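Local structure of uncharacterized protein (Bombyx mori, 5AZ0) at residues G92-R96 and E97-I101; L126-D129 and H130-L133; T49-P52 and K53-A57; E322-P325 and F326-P330; Q83-Q86 and E87-E91. The protein is an aldo-keto reductase with a TIM-barrel fold, and probably reduces aldehydes or ketones with a nicotinamide cofactor. All blocks are in the same frame, centred on the assembly; numbering follows the deposited sequence. Where two conformers were deposited one is given.

Overall arrangement
All five contacts are local, each between residues close in sequence, and they follow one another in series, neither nesting nor crossing. Interaction 3 forms the first two turns of helix 51-64. Interaction 5 is the end of helix 78-90, and its V84 packs on L55 of interaction 3. The chain continues without a gap into interaction 1, the turn that leads into strand 100-105, where L99 meets V85 of interaction 5. Interaction 2 links helix 112-126 to the next strand, and its N132 binds both R96 and I101 of interaction 1. Interaction 4 lies far off in the C-terminal segment, its centre about 39 Å from that of interaction 1 and on the opposite side of the chain's centre.

Interaction 1: residues G92-R96 and E97-I101; sequences GVVRR and EDLFI
The D98 carboxylate reaches back to the backbone of R95, where R95 N gives its hydrogen to D98 OD2 at 2.8 Å along a nearly straight path (166°), arriving from above the carboxylate plane. D98 N in turn bonds R95 O at 2.8 Å, and L99 N bonds R96 O at 2.9 Å, so backbone and side chain together close a short 3-10 turn that feeds strand 100-105 of the TIM barrel. Aspartate suits this place because its short arm reaches an N-H three residues back. The same carboxylate draws the poorly ordered R95 side chain: R95 NH2 lies 3.2 Å from D98 OD1, but the oxygen sits over the guanidinium face, so charge alone holds the pair. R95 also has a long ion pair with E97.

R96 turns the other way. Its CG stands anti to the backbone N (chi1 161°) and the chain then bends, which carries NH1 to L99 O at 3.1 Å in a weak bond. NH2 has stronger partners in H130 O and N132 OD1, which tie the turn to the neighbouring loop. On the side facing helix 78-90, V94 and L99 cross at about a right angle, V94 CG2 meeting L99 CD1 at 4.0 Å. The methyl I101 CD1 rests over one face of the R96 guanidinium, 4.1 Å from R96 CZ.

Interaction 2: residues L126-D129 and H130-L133; sequences LGLD and HVNL
H130 ND1 donates to D129 OD2 at 2.7 Å, and the bond is almost perfectly straight (178°). The oxygen lies in the plane of the imidazole, at its edge, and receives the hydrogen on its anti lone pair, while the carboxylate plane stands nearly perpendicular to the ring. H130 CG sits between its backbone N and carbonyl carbon (chi1 58°), a setting that brings ND1 back to the preceding residue. The D129 carboxylate probably polarises the ring and favours a proton on ND1. D129 was deposited in two conformers, so the bond may not be permanent; its side chain also lies about 3 Å from a bound calcium ion.

Of the apolar residues, L126 and V131 are buried, with L128 at the margin. V131 CG1 touches L126 CD1 at 4.1 Å and L128 CD1 at 4.3 Å, and V131 packs as well on L119 and L123 of helix 112-126; a compact branched residue fits among these leucines. L128 also lays its CB 3.5 Å from H130 O. Further along, N132 OD1 accepts from I101 N, fastening the loop to strand 100-105. At the helix end G127 takes a positive phi, readily adopted by glycine, and completes a Schellman motif that starts the helix-to-strand link of the TIM barrel.

Interaction 3: residues T49-P52 and K53-A57; sequences TDIP and KLLDA
Three successive carbonyls open the helix: D50 O receives L54 N at 2.9 Å, I51 O receives L55 N, and P52 O receives D56 N. The first two donors arrive almost along the C=O axis, the third tilted from the carbonyl plane. P52 fits here because the first turn of a helix needs no N-H from it. I51 and L55, one turn apart, lie side by side and point the same way, with I51 CG2 3.9 Å from L55 CD1; L55 goes on to helix 78-90, where it meets E80, I81 and V84. On another side K53 passes D50, its CD 4.0 Å from D50 OD1. K53 NZ remains 5.4 Å from that oxygen, so their opposite charges can attract only at a distance, whereas D56 forms a salt bridge with K281. Backbone bonding and one aliphatic pair thus carry this helix start, with charge probably a minor influence between D50 and K53.

Interaction 4: residues E322-P325 and F326-P330; sequences ENYP and FDVVP
P325 presses the bump of its ring onto one face of F326: CG stands 3.7 Å from the ring centroid and only 16° off the normal, a CH-pi contact. Proline suits this role because its puckered methylenes are rigid and carry slightly positive hydrogens that face the pi cloud. F326 in turn pushes its edge toward the face of Y324, the two centroids 5.5 Å apart and the planes at 75°, so this is a T-shaped pair. Its CD2 fits beside the phenol end, 3.6 Å from Y324 OH, while F326 CB packs on Y324 CE2 at 3.8 Å. With CG anti to the backbone N (chi1 179°), the tyrosine ring extends alongside the following residues, and V328 CG2 approaches its CD2 at 4.2 Å.

Two waters link polar atoms around the rings. One molecule accepts from Y324 OH at 2.5 Å and donates to the D327 carbonyl; it lies at the edge of the phenol ring, in its plane. A second donates to both Y324 O and F326 O. F326 also makes a cation-pi contact with R311, and a bound acetate lies about 3 Å from its side chain. This segment belongs to the C-terminal part of the chain, which in aldo-keto reductases commonly helps shape the substrate pocket. The side-chain contacts rest on dispersion and weak CH-pi attraction, while the waters bridge polar atoms.

Interaction 5: residues Q83-Q86 and E87-E91; sequences QVVQ and EKINE
The amides of Q86 and N90 meet one helical turn apart, their planes 46° to each other. Q86 NE2 donates to N90 OD1 at 2.9 Å; the oxygen lies in the plane of the Q86 amide, at its edge, whereas the donor stands above the N90 carbonyl plane. A bend at chi2 (57°) folds the glutamine chain back toward N90, and both amides suit this exposed flank because each can donate and accept. Nearby, the E87 carboxylate crosses Q83 obliquely, with OE2 3.9 Å from Q83 CG.

Along the backbone, Q83 O receives E87 N at 2.9 Å, V85 O receives I89 N, and Q86 O receives N90 N at 2.8 Å. Buried V85 and partly exposed I89 lie side by side, CG1 of V85 3.9 Å from CD1 of I89. K88 bends twice, and its NZ forms salt bridges with D63 and, at 3.2 Å, with E91 OE1 (the hydrogen bond there weak), besides a hydrogen bond with S59. A polar outer flank and a largely aliphatic inner one, where V84 packs on L58 and V85 on L99, fit an outer helix of a TIM barrel, here that of the beta-alpha-beta unit between strands 68-70 and 100-105.

Interaction 1: residues G92-R96 and E97-I101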
loop_
_atom_site.group_PDB
_atom_site.type_symbol
_atom_site.label_atom_id
_atom_site.label_comp_id
_atom_site.label_asym_id
_atom_site.label_seq_id
_atom_site.Cartn_x
_atom_site.Cartn_y
_atom_site.Cartn_z
ATOM N N GLY A 92 -20.660 -7.594 -15.821
ATOM C CA GLY A 92 -19.819 -7.851 -17.009
ATOM C C GLY A 92 -18.743 -6.790 -17.267
ATOM O O GLY A 92 -18.052 -6.840 -18.295
ATOM N N VAL A 93 -18.546 -5.882 -16.315
ATOM C CA VAL A 93 -17.476 -4.886 -16.418
ATOM C C VAL A 93 -16.097 -5.530 -16.346
ATOM O O VAL A 93 -15.233 -5.213 -17.142
ATOM C CB VAL A 93 -17.595 -3.822 -15.357
ATOM C CG1 VAL A 93 -16.493 -2.771 -15.565
ATOM C CG2 VAL A 93 -18.978 -3.164 -15.433
ATOM N N VAL A 94 -15.910 -6.464 -15.415
ATOM C CA VAL A 94 -14.670 -7.289 -15.366
ATOM C C VAL A 94 -14.955 -8.739 -15.062
ATOM O O VAL A 94 -16.041 -9.073 -14.590
ATOM C CB VAL A 94 -13.745 -6.791 -14.228
ATOM C CG1 VAL A 94 -13.144 -5.473 -14.613
ATOM C CG2 VAL A 94 -14.480 -6.645 -12.904
ATOM N N ARG A 95 -13.971 -9.567 -15.326
ATOM C CA ARG A 95 -13.848 -10.929 -14.813
ATOM C C ARG A 95 -12.859 -10.880 -13.597
ATOM O O ARG A 95 -11.977 -9.985 -13.530
ATOM C CB ARG A 95 -13.236 -11.865 -15.877
ATOM C CG ARG A 95 -14.171 -12.339 -17.025
ATOM C CD ARG A 95 -13.497 -13.373 -17.952
ATOM N NE ARG A 95 -12.450 -12.680 -18.717
ATOM C CZ ARG A 95 -11.118 -12.853 -18.615
ATOM N NH1 ARG A 95 -10.556 -13.772 -17.805
ATOM N NH2 ARG A 95 -10.318 -12.092 -19.368
ATOM N N ARG A 96 -13.006 -11.837 -12.676
ATOM C CA ARG A 96 -12.116 -11.960 -11.503
ATOM C C ARG A 96 -10.671 -11.835 -11.939
ATOM O O ARG A 96 -9.915 -11.093 -11.341
ATOM C CB ARG A 96 -12.338 -13.308 -10.770
ATOM C CG ARG A 96 -11.202 -13.784 -9.816
ATOM C CD ARG A 96 -11.145 -12.851 -8.663
ATOM N NE ARG A 96 -10.006 -13.035 -7.733
ATOM C CZ ARG A 96 -8.900 -12.293 -7.726
ATOM N NH1 ARG A 96 -8.641 -11.424 -8.705
ATOM N NH2 ARG A 96 -8.031 -12.480 -6.787
ATOM N N GLU A 97 -10.341 -12.539 -13.009
ATOM C CA GLU A 97 -9.018 -12.664 -13.560
ATOM C C GLU A 97 -8.441 -11.307 -14.000
ATOM O O GLU A 97 -7.220 -11.215 -14.197
ATOM C CB GLU A 97 -9.053 -13.570 -14.820
ATOM C CG GLU A 97 -9.278 -15.088 -14.604
ATOM C CD GLU A 97 -10.693 -15.546 -14.119
ATOM O OE1 GLU A 97 -11.740 -14.885 -14.378
ATOM O OE2 GLU A 97 -10.762 -16.604 -13.438
ATOM N N ASP A 98 -9.299 -10.306 -14.248
ATOM C CA ASP A 98 -8.761 -9.019 -14.658
ATOM C C ASP A 98 -8.288 -8.212 -13.446
ATOM O O ASP A 98 -7.660 -7.183 -13.635
ATOM C CB ASP A 98 -9.843 -8.198 -15.388
ATOM C CG ASP A 98 -10.447 -8.964 -16.622
ATOM O OD1 ASP A 98 -9.709 -9.657 -17.341
ATOM O OD2 ASP A 98 -11.672 -8.914 -16.785
ATOM N N LEU A 99 -8.753 -8.575 -12.249
ATOM C CA LEU A 99 -8.506 -7.763 -11.087
ATOM C C LEU A 99 -7.238 -8.243 -10.354
ATOM O O LEU A 99 -6.988 -9.425 -10.336
ATOM C CB LEU A 99 -9.675 -7.827 -10.148
ATOM C CG LEU A 99 -10.955 -7.297 -10.744
ATOM C CD1 LEU A 99 -12.106 -7.620 -9.781
ATOM C CD2 LEU A 99 -10.831 -5.813 -10.938
ATOM N N PHE A 100 -6.524 -7.295 -9.753
ATOM C CA PHE A 100 -5.432 -7.547 -8.850
ATOM C C PHE A 100 -5.866 -7.087 -7.489
ATOM O O PHE A 100 -5.966 -5.891 -7.268
ATOM C CB PHE A 100 -4.188 -6.757 -9.277
ATOM C CG PHE A 100 -2.943 -7.197 -8.575
ATOM C CD1 PHE A 100 -2.672 -6.779 -7.224
ATOM C CD2 PHE A 100 -2.104 -8.103 -9.179
ATOM C CE1 PHE A 100 -1.549 -7.263 -6.570
ATOM C CE2 PHE A 100 -0.976 -8.597 -8.536
ATOM C CZ PHE A 100 -0.680 -8.173 -7.247
ATOM N N ILE A 101 -6.109 -8.025 -6.554
ATOM C CA ILE A 101 -6.615 -7.681 -5.245
ATOM C C ILE A 101 -5.655 -8.094 -4.160
ATOM O O ILE A 101 -5.185 -9.219 -4.120
ATOM C CB ILE A 101 -7.970 -8.385 -5.011
ATOM C CG1 ILE A 101 -8.985 -7.889 -6.053
ATOM C CG2 ILE A 101 -8.499 -8.123 -3.596
ATOM C CD1 ILE A 101 -10.225 -8.773 -6.072
#

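Interaction 2: residues L126-D129 and H130-L133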
loop_
_atom_site.group_PDB
_atom_site.type_symbol
_atom_site.label_atom_id
_atom_site.label_comp_id
_atom_site.label_asym_id
_atom_site.label_seq_id
_atom_site.Cartn_x
_atom_site.Cartn_y
_atom_site.Cartn_z
ATOM N N LEU A 126 -14.090 -11.146 1.500
ATOM C CA LEU A 126 -13.987 -10.591 0.163
ATOM C C LEU A 126 -14.763 -11.417 -0.841
ATOM O O LEU A 126 -14.921 -10.973 -1.920
ATOM C CB LEU A 126 -12.514 -10.615 -0.302
ATOM C CG LEU A 126 -11.685 -9.589 0.455
ATOM C CD1 LEU A 126 -10.204 -9.947 0.292
ATOM C CD2 LEU A 126 -11.961 -8.184 -0.101
ATOM N N GLY A 127 -15.199 -12.634 -0.482
ATOM C CA GLY A 127 -15.937 -13.487 -1.371
ATOM C C GLY A 127 -15.049 -14.156 -2.423
ATOM O O GLY A 127 -15.517 -14.401 -3.517
ATOM N N LEU A 128 -13.787 -14.470 -2.111
ATOM C CA LEU A 128 -12.862 -14.983 -3.125
ATOM C C LEU A 128 -12.287 -16.331 -2.810
ATOM O O LEU A 128 -12.174 -16.706 -1.616
ATOM C CB LEU A 128 -11.693 -13.992 -3.258
ATOM C CG LEU A 128 -12.028 -12.556 -3.545
ATOM C CD1 LEU A 128 -10.768 -11.683 -3.465
ATOM C CD2 LEU A 128 -12.673 -12.446 -4.924
ATOM N N ASP A 129 -11.854 -17.039 -3.843
ATOM C CA ASP A 129 -11.016 -18.253 -3.761
ATOM C C ASP A 129 -9.618 -17.880 -3.295
ATOM O O ASP A 129 -9.042 -18.554 -2.473
ATOM C CB ASP A 129 -10.868 -18.897 -5.150
ATOM C CG ASP A 129 -9.945 -20.140 -5.173
ATOM O OD1 ASP A 129 -10.440 -21.193 -4.677
ATOM O OD2 ASP A 129 -8.782 -20.078 -5.756
ATOM N N HIS A 130 -9.072 -16.805 -3.915
ATOM C CA HIS A 130 -7.707 -16.359 -3.686
ATOM C C HIS A 130 -7.579 -14.887 -3.872
ATOM O O HIS A 130 -8.403 -14.241 -4.520
ATOM C CB HIS A 130 -6.708 -17.076 -4.602
ATOM C CG HIS A 130 -7.013 -16.882 -6.050
ATOM N ND1 HIS A 130 -7.788 -17.784 -6.767
ATOM C CD2 HIS A 130 -6.711 -15.876 -6.904
ATOM C CE1 HIS A 130 -7.929 -17.330 -8.007
ATOM N NE2 HIS A 130 -7.261 -16.198 -8.124
ATOM N N VAL A 131 -6.565 -14.322 -3.226
ATOM C CA VAL A 131 -6.127 -12.978 -3.536
ATOM C C VAL A 131 -4.964 -13.073 -4.510
ATOM O O VAL A 131 -4.360 -14.136 -4.659
ATOM C CB VAL A 131 -5.691 -12.140 -2.303
ATOM C CG1 VAL A 131 -6.927 -11.600 -1.521
ATOM C CG2 VAL A 131 -4.736 -12.888 -1.376
ATOM N N ASN A 132 -4.667 -11.952 -5.146
ATOM C CA ASN A 132 -3.484 -11.845 -6.005
ATOM C C ASN A 132 -2.220 -11.605 -5.182
ATOM O O ASN A 132 -1.143 -12.016 -5.614
ATOM C CB ASN A 132 -3.610 -10.739 -7.019
ATOM C CG ASN A 132 -4.807 -10.983 -7.939
ATOM O OD1 ASN A 132 -5.963 -10.719 -7.533
ATOM N ND2 ASN A 132 -4.537 -11.540 -9.144
ATOM N N LEU A 133 -2.373 -10.947 -4.034
ATOM C CA LEU A 133 -1.229 -10.648 -3.210
ATOM C C LEU A 133 -1.663 -10.599 -1.729
ATOM O O LEU A 133 -2.691 -10.003 -1.417
ATOM C CB LEU A 133 -0.611 -9.311 -3.675
ATOM C CG LEU A 133 0.525 -8.772 -2.792
ATOM C CD1 LEU A 133 1.752 -9.704 -2.854
ATOM C CD2 LEU A 133 0.889 -7.388 -3.331
#

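Interaction 3: residues T49-P52 and K53-A57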
loop_
_atom_site.group_PDB
_atom_site.type_symbol
_atom_site.label_atom_id
_atom_site.label_comp_id
_atom_site.label_asym_id
_atom_site.label_seq_id
_atom_site.Cartn_x
_atom_site.Cartn_y
_atom_site.Cartn_z
ATOM N N THR A 49 -17.489 6.940 8.184
ATOM C CA THR A 49 -18.519 7.810 7.600
ATOM C C THR A 49 -18.505 7.829 6.066
ATOM O O THR A 49 -19.567 7.900 5.421
ATOM C CB THR A 49 -18.352 9.239 8.133
ATOM O OG1 THR A 49 -18.447 9.189 9.554
ATOM C CG2 THR A 49 -19.425 10.172 7.566
ATOM N N ASP A 50 -17.287 7.750 5.510
ATOM C CA ASP A 50 -17.035 7.788 4.055
ATOM C C ASP A 50 -17.153 6.437 3.305
ATOM O O ASP A 50 -16.946 6.381 2.075
ATOM C CB ASP A 50 -15.653 8.410 3.809
ATOM C CG ASP A 50 -15.586 9.889 4.222
ATOM O OD1 ASP A 50 -16.523 10.641 3.917
ATOM O OD2 ASP A 50 -14.596 10.290 4.852
ATOM N N ILE A 51 -17.553 5.376 3.992
ATOM C CA ILE A 51 -17.633 4.075 3.323
ATOM C C ILE A 51 -18.420 4.127 2.045
ATOM O O ILE A 51 -17.894 3.784 0.953
ATOM C CB ILE A 51 -18.042 2.968 4.295
ATOM C CG1 ILE A 51 -16.885 2.678 5.240
ATOM C CG2 ILE A 51 -18.454 1.709 3.526
ATOM C CD1 ILE A 51 -17.220 1.736 6.402
ATOM N N PRO A 52 -19.657 4.650 2.112
ATOM C CA PRO A 52 -20.444 4.626 0.869
ATOM C C PRO A 52 -19.771 5.295 -0.287
ATOM O O PRO A 52 -19.951 4.896 -1.449
ATOM C CB PRO A 52 -21.746 5.400 1.251
ATOM C CG PRO A 52 -21.813 5.403 2.747
ATOM C CD PRO A 52 -20.433 5.083 3.303
ATOM N N LYS A 53 -19.049 6.384 0.004
ATOM C CA LYS A 53 -18.370 7.159 -1.062
ATOM C C LYS A 53 -17.151 6.371 -1.610
ATOM O O LYS A 53 -16.928 6.337 -2.837
ATOM C CB LYS A 53 -17.946 8.540 -0.560
ATOM C CG LYS A 53 -18.998 9.227 0.321
ATOM C CD LYS A 53 -18.703 10.700 0.542
ATOM C CE LYS A 53 -19.128 11.547 -0.644
ATOM N NZ LYS A 53 -18.514 12.895 -0.528
ATOM N N LEU A 54 -16.452 5.678 -0.706
ATOM C CA LEU A 54 -15.325 4.785 -1.092
ATOM C C LEU A 54 -15.790 3.725 -2.057
ATOM O O LEU A 54 -15.140 3.471 -3.085
ATOM C CB LEU A 54 -14.709 4.120 0.154
ATOM C CG LEU A 54 -13.531 3.148 -0.049
ATOM C CD1 LEU A 54 -12.322 3.963 -0.450
ATOM C CD2 LEU A 54 -13.227 2.382 1.230
ATOM N N LEU A 55 -16.988 3.178 -1.785
ATOM C CA LEU A 55 -17.527 2.072 -2.594
ATOM C C LEU A 55 -18.031 2.515 -3.924
ATOM O O LEU A 55 -17.793 1.888 -4.941
ATOM C CB LEU A 55 -18.662 1.398 -1.845
ATOM C CG LEU A 55 -18.260 0.805 -0.519
ATOM C CD1 LEU A 55 -19.511 0.176 0.133
ATOM C CD2 LEU A 55 -17.108 -0.164 -0.689
ATOM N N ASP A 56 -18.768 3.613 -3.916
ATOM C CA ASP A 56 -19.219 4.258 -5.154
ATOM C C ASP A 56 -18.025 4.725 -5.994
ATOM O O ASP A 56 -17.982 4.448 -7.189
ATOM C CB ASP A 56 -20.209 5.400 -4.790
ATOM C CG ASP A 56 -20.827 6.061 -5.987
ATOM O OD1 ASP A 56 -21.232 5.363 -6.952
ATOM O OD2 ASP A 56 -20.836 7.314 -5.967
ATOM N N ALA A 57 -17.000 5.354 -5.387
ATOM C CA ALA A 57 -15.791 5.729 -6.215
ATOM C C ALA A 57 -14.997 4.479 -6.688
ATOM O O ALA A 57 -14.458 4.447 -7.811
ATOM C CB ALA A 57 -14.929 6.747 -5.480
#

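Interaction 4: residues E322-P325 and F326-P330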
loop_
_atom_site.group_PDB
_atom_site.type_symbol
_atom_site.label_atom_id
_atom_site.label_comp_id
_atom_site.label_asym_id
_atom_site.label_seq_id
_atom_site.Cartn_x
_atom_site.Cartn_y
_atom_site.Cartn_z
ATOM N N GLU A 322 9.713 -5.157 19.457
ATOM C CA GLU A 322 10.717 -5.708 18.605
ATOM C C GLU A 322 10.279 -5.621 17.101
ATOM O O GLU A 322 9.077 -5.689 16.760
ATOM C CB GLU A 322 11.050 -7.118 19.052
ATOM C CG GLU A 322 11.799 -7.109 20.409
ATOM C CD GLU A 322 12.382 -8.435 20.884
ATOM O OE1 GLU A 322 12.296 -9.490 20.185
ATOM O OE2 GLU A 322 12.918 -8.404 22.010
ATOM N N ASN A 323 11.244 -5.358 16.228
ATOM C CA ASN A 323 11.016 -5.221 14.777
ATOM C C ASN A 323 10.258 -3.990 14.339
ATOM O O ASN A 323 10.004 -3.791 13.134
ATOM C CB ASN A 323 10.408 -6.513 14.202
ATOM C CG ASN A 323 11.370 -7.659 14.219
ATOM O OD1 ASN A 323 11.105 -8.756 14.737
ATOM N ND2 ASN A 323 12.449 -7.469 13.558
ATOM N N TYR A 324 9.990 -3.068 15.255
ATOM C CA TYR A 324 9.593 -1.766 14.819
ATOM C C TYR A 324 10.596 -1.259 13.783
ATOM O O TYR A 324 11.817 -1.331 14.013
ATOM C CB TYR A 324 9.607 -0.801 15.943
ATOM C CG TYR A 324 9.215 0.606 15.555
ATOM C CD1 TYR A 324 7.887 0.959 15.371
ATOM C CD2 TYR A 324 10.160 1.616 15.469
ATOM C CE1 TYR A 324 7.496 2.248 15.051
ATOM C CE2 TYR A 324 9.798 2.912 15.177
ATOM C CZ TYR A 324 8.467 3.247 14.963
ATOM O OH TYR A 324 8.086 4.577 14.693
ATOM N N PRO A 325 10.100 -0.782 12.625
ATOM C CA PRO A 325 11.024 -0.647 11.488
ATOM C C PRO A 325 11.738 0.682 11.388
ATOM O O PRO A 325 12.783 0.731 10.786
ATOM C CB PRO A 325 10.112 -0.857 10.247
ATOM C CG PRO A 325 8.763 -0.392 10.731
ATOM C CD PRO A 325 8.674 -0.787 12.195
ATOM N N PHE A 326 11.158 1.728 11.935
ATOM C CA PHE A 326 11.670 3.055 11.715
ATOM C C PHE A 326 12.701 3.473 12.803
ATOM O O PHE A 326 12.839 2.798 13.838
ATOM C CB PHE A 326 10.509 4.038 11.661
ATOM C CG PHE A 326 9.357 3.605 10.787
ATOM C CD1 PHE A 326 9.568 2.981 9.533
ATOM C CD2 PHE A 326 8.049 3.814 11.216
ATOM C CE1 PHE A 326 8.495 2.611 8.737
ATOM C CE2 PHE A 326 6.982 3.454 10.427
ATOM C CZ PHE A 326 7.210 2.852 9.183
ATOM N N ASP A 327 13.386 4.585 12.558
ATOM C CA ASP A 327 14.356 5.151 13.552
ATOM C C ASP A 327 13.592 5.533 14.790
ATOM O O ASP A 327 12.536 6.073 14.679
ATOM C CB ASP A 327 15.131 6.384 12.991
ATOM C CG ASP A 327 16.251 5.981 11.996
ATOM O OD1 ASP A 327 16.704 4.800 11.993
ATOM O OD2 ASP A 327 16.673 6.849 11.193
ATOM N N VAL A 328 14.100 5.193 15.958
ATOM C CA VAL A 328 13.403 5.487 17.207
ATOM C C VAL A 328 13.724 6.919 17.680
ATOM O O VAL A 328 14.860 7.348 17.600
ATOM C CB VAL A 328 13.811 4.410 18.256
ATOM C CG1 VAL A 328 13.184 4.651 19.635
ATOM C CG2 VAL A 328 13.409 3.014 17.747
ATOM N N VAL A 329 12.718 7.668 18.112
ATOM C CA VAL A 329 12.887 8.935 18.812
ATOM C C VAL A 329 12.948 8.628 20.315
ATOM O O VAL A 329 11.972 8.175 20.897
ATOM C CB VAL A 329 11.732 9.901 18.517
ATOM C CG1 VAL A 329 11.927 11.238 19.248
ATOM C CG2 VAL A 329 11.610 10.158 17.008
ATOM N N PRO A 330 14.099 8.852 20.969
ATOM C CA PRO A 330 14.113 8.541 22.408
ATOM C C PRO A 330 13.172 9.402 23.257
ATOM O O PRO A 330 12.828 10.545 22.871
ATOM C CB PRO A 330 15.568 8.769 22.805
ATOM C CG PRO A 330 16.335 8.594 21.541
ATOM C CD PRO A 330 15.436 9.219 20.495
HETATM O O HOH W 1 9.845 6.288 15.191
HETATM O O HOH W 2 14.159 0.453 13.809
#

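Interaction 5: residues Q83-Q86 and E87-E91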
loop_
_atom_site.group_PDB
_atom_site.type_symbol
_atom_site.label_atom_id
_atom_site.label_comp_id
_atom_site.label_asym_id
_atom_site.label_seq_id
_atom_site.Cartn_x
_atom_site.Cartn_y
_atom_site.Cartn_z
ATOM N N GLN A 83 -18.373 -7.273 -2.059
ATOM C CA GLN A 83 -19.709 -7.028 -2.677
ATOM C C GLN A 83 -19.546 -6.188 -3.955
ATOM O O GLN A 83 -20.032 -6.557 -5.011
ATOM C CB GLN A 83 -20.588 -6.320 -1.670
ATOM C CG GLN A 83 -22.098 -6.419 -1.826
ATOM C CD GLN A 83 -22.751 -6.087 -0.480
ATOM O OE1 GLN A 83 -22.601 -6.836 0.505
ATOM N NE2 GLN A 83 -23.404 -4.923 -0.401
ATOM N N VAL A 84 -18.763 -5.103 -3.890
ATOM C CA VAL A 84 -18.545 -4.261 -5.069
ATOM C C VAL A 84 -17.905 -5.068 -6.166
ATOM O O VAL A 84 -18.366 -5.001 -7.310
ATOM C CB VAL A 84 -17.730 -2.977 -4.775
ATOM C CG1 VAL A 84 -17.396 -2.197 -6.028
ATOM C CG2 VAL A 84 -18.462 -2.065 -3.783
ATOM N N VAL A 85 -16.865 -5.834 -5.832
ATOM C CA VAL A 85 -16.208 -6.665 -6.835
ATOM C C VAL A 85 -17.187 -7.638 -7.509
ATOM O O VAL A 85 -17.127 -7.866 -8.724
ATOM C CB VAL A 85 -15.018 -7.469 -6.237
ATOM C CG1 VAL A 85 -14.542 -8.607 -7.173
ATOM C CG2 VAL A 85 -13.870 -6.513 -5.876
ATOM N N GLN A 86 -18.005 -8.282 -6.700
ATOM C CA GLN A 86 -18.975 -9.245 -7.224
ATOM C C GLN A 86 -20.004 -8.527 -8.154
ATOM O O GLN A 86 -20.357 -9.042 -9.228
ATOM C CB GLN A 86 -19.668 -9.985 -6.092
ATOM C CG GLN A 86 -20.566 -11.136 -6.573
ATOM C CD GLN A 86 -19.838 -12.153 -7.409
ATOM O OE1 GLN A 86 -18.883 -12.748 -6.957
ATOM N NE2 GLN A 86 -20.266 -12.341 -8.639
ATOM N N GLU A 87 -20.421 -7.342 -7.747
ATOM C CA GLU A 87 -21.320 -6.502 -8.582
ATOM C C GLU A 87 -20.734 -6.197 -9.924
ATOM O O GLU A 87 -21.449 -6.335 -10.923
ATOM C CB GLU A 87 -21.687 -5.218 -7.905
ATOM C CG GLU A 87 -22.682 -5.474 -6.789
ATOM C CD GLU A 87 -22.866 -4.301 -5.809
ATOM O OE1 GLU A 87 -22.216 -3.225 -5.939
ATOM O OE2 GLU A 87 -23.679 -4.478 -4.877
ATOM N N LYS A 88 -19.424 -5.867 -9.976
ATOM C CA LYS A 88 -18.837 -5.433 -11.231
ATOM C C LYS A 88 -18.647 -6.623 -12.131
ATOM O O LYS A 88 -18.695 -6.512 -13.381
ATOM C CB LYS A 88 -17.505 -4.715 -11.030
ATOM C CG LYS A 88 -17.589 -3.563 -10.038
ATOM C CD LYS A 88 -18.617 -2.500 -10.366
ATOM C CE LYS A 88 -18.497 -1.936 -11.770
ATOM N NZ LYS A 88 -19.263 -0.626 -11.876
ATOM N N ILE A 89 -18.369 -7.757 -11.496
ATOM C CA ILE A 89 -18.284 -9.006 -12.227
ATOM C C ILE A 89 -19.672 -9.399 -12.809
ATOM O O ILE A 89 -19.739 -9.874 -13.945
ATOM C CB ILE A 89 -17.747 -10.147 -11.350
ATOM C CG1 ILE A 89 -16.233 -9.930 -11.090
ATOM C CG2 ILE A 89 -18.011 -11.508 -12.025
ATOM C CD1 ILE A 89 -15.553 -10.902 -10.141
ATOM N N ASN A 90 -20.730 -9.240 -12.011
ATOM C CA ASN A 90 -22.101 -9.576 -12.440
ATOM C C ASN A 90 -22.509 -8.653 -13.595
ATOM O O ASN A 90 -23.016 -9.127 -14.571
ATOM C CB ASN A 90 -23.087 -9.425 -11.271
ATOM C CG ASN A 90 -22.981 -10.555 -10.260
ATOM O OD1 ASN A 90 -22.333 -11.582 -10.489
ATOM N ND2 ASN A 90 -23.569 -10.340 -9.117
ATOM N N GLU A 91 -22.187 -7.367 -13.499
ATOM C CA GLU A 91 -22.415 -6.395 -14.578
ATOM C C GLU A 91 -21.637 -6.698 -15.853
ATOM O O GLU A 91 -21.903 -6.111 -16.882
ATOM C CB GLU A 91 -22.090 -4.971 -14.123
ATOM C CG GLU A 91 -22.945 -4.442 -12.970
ATOM C CD GLU A 91 -22.358 -3.180 -12.336
ATOM O OE1 GLU A 91 -21.540 -2.515 -13.025
ATOM O OE2 GLU A 91 -22.704 -2.851 -11.176
#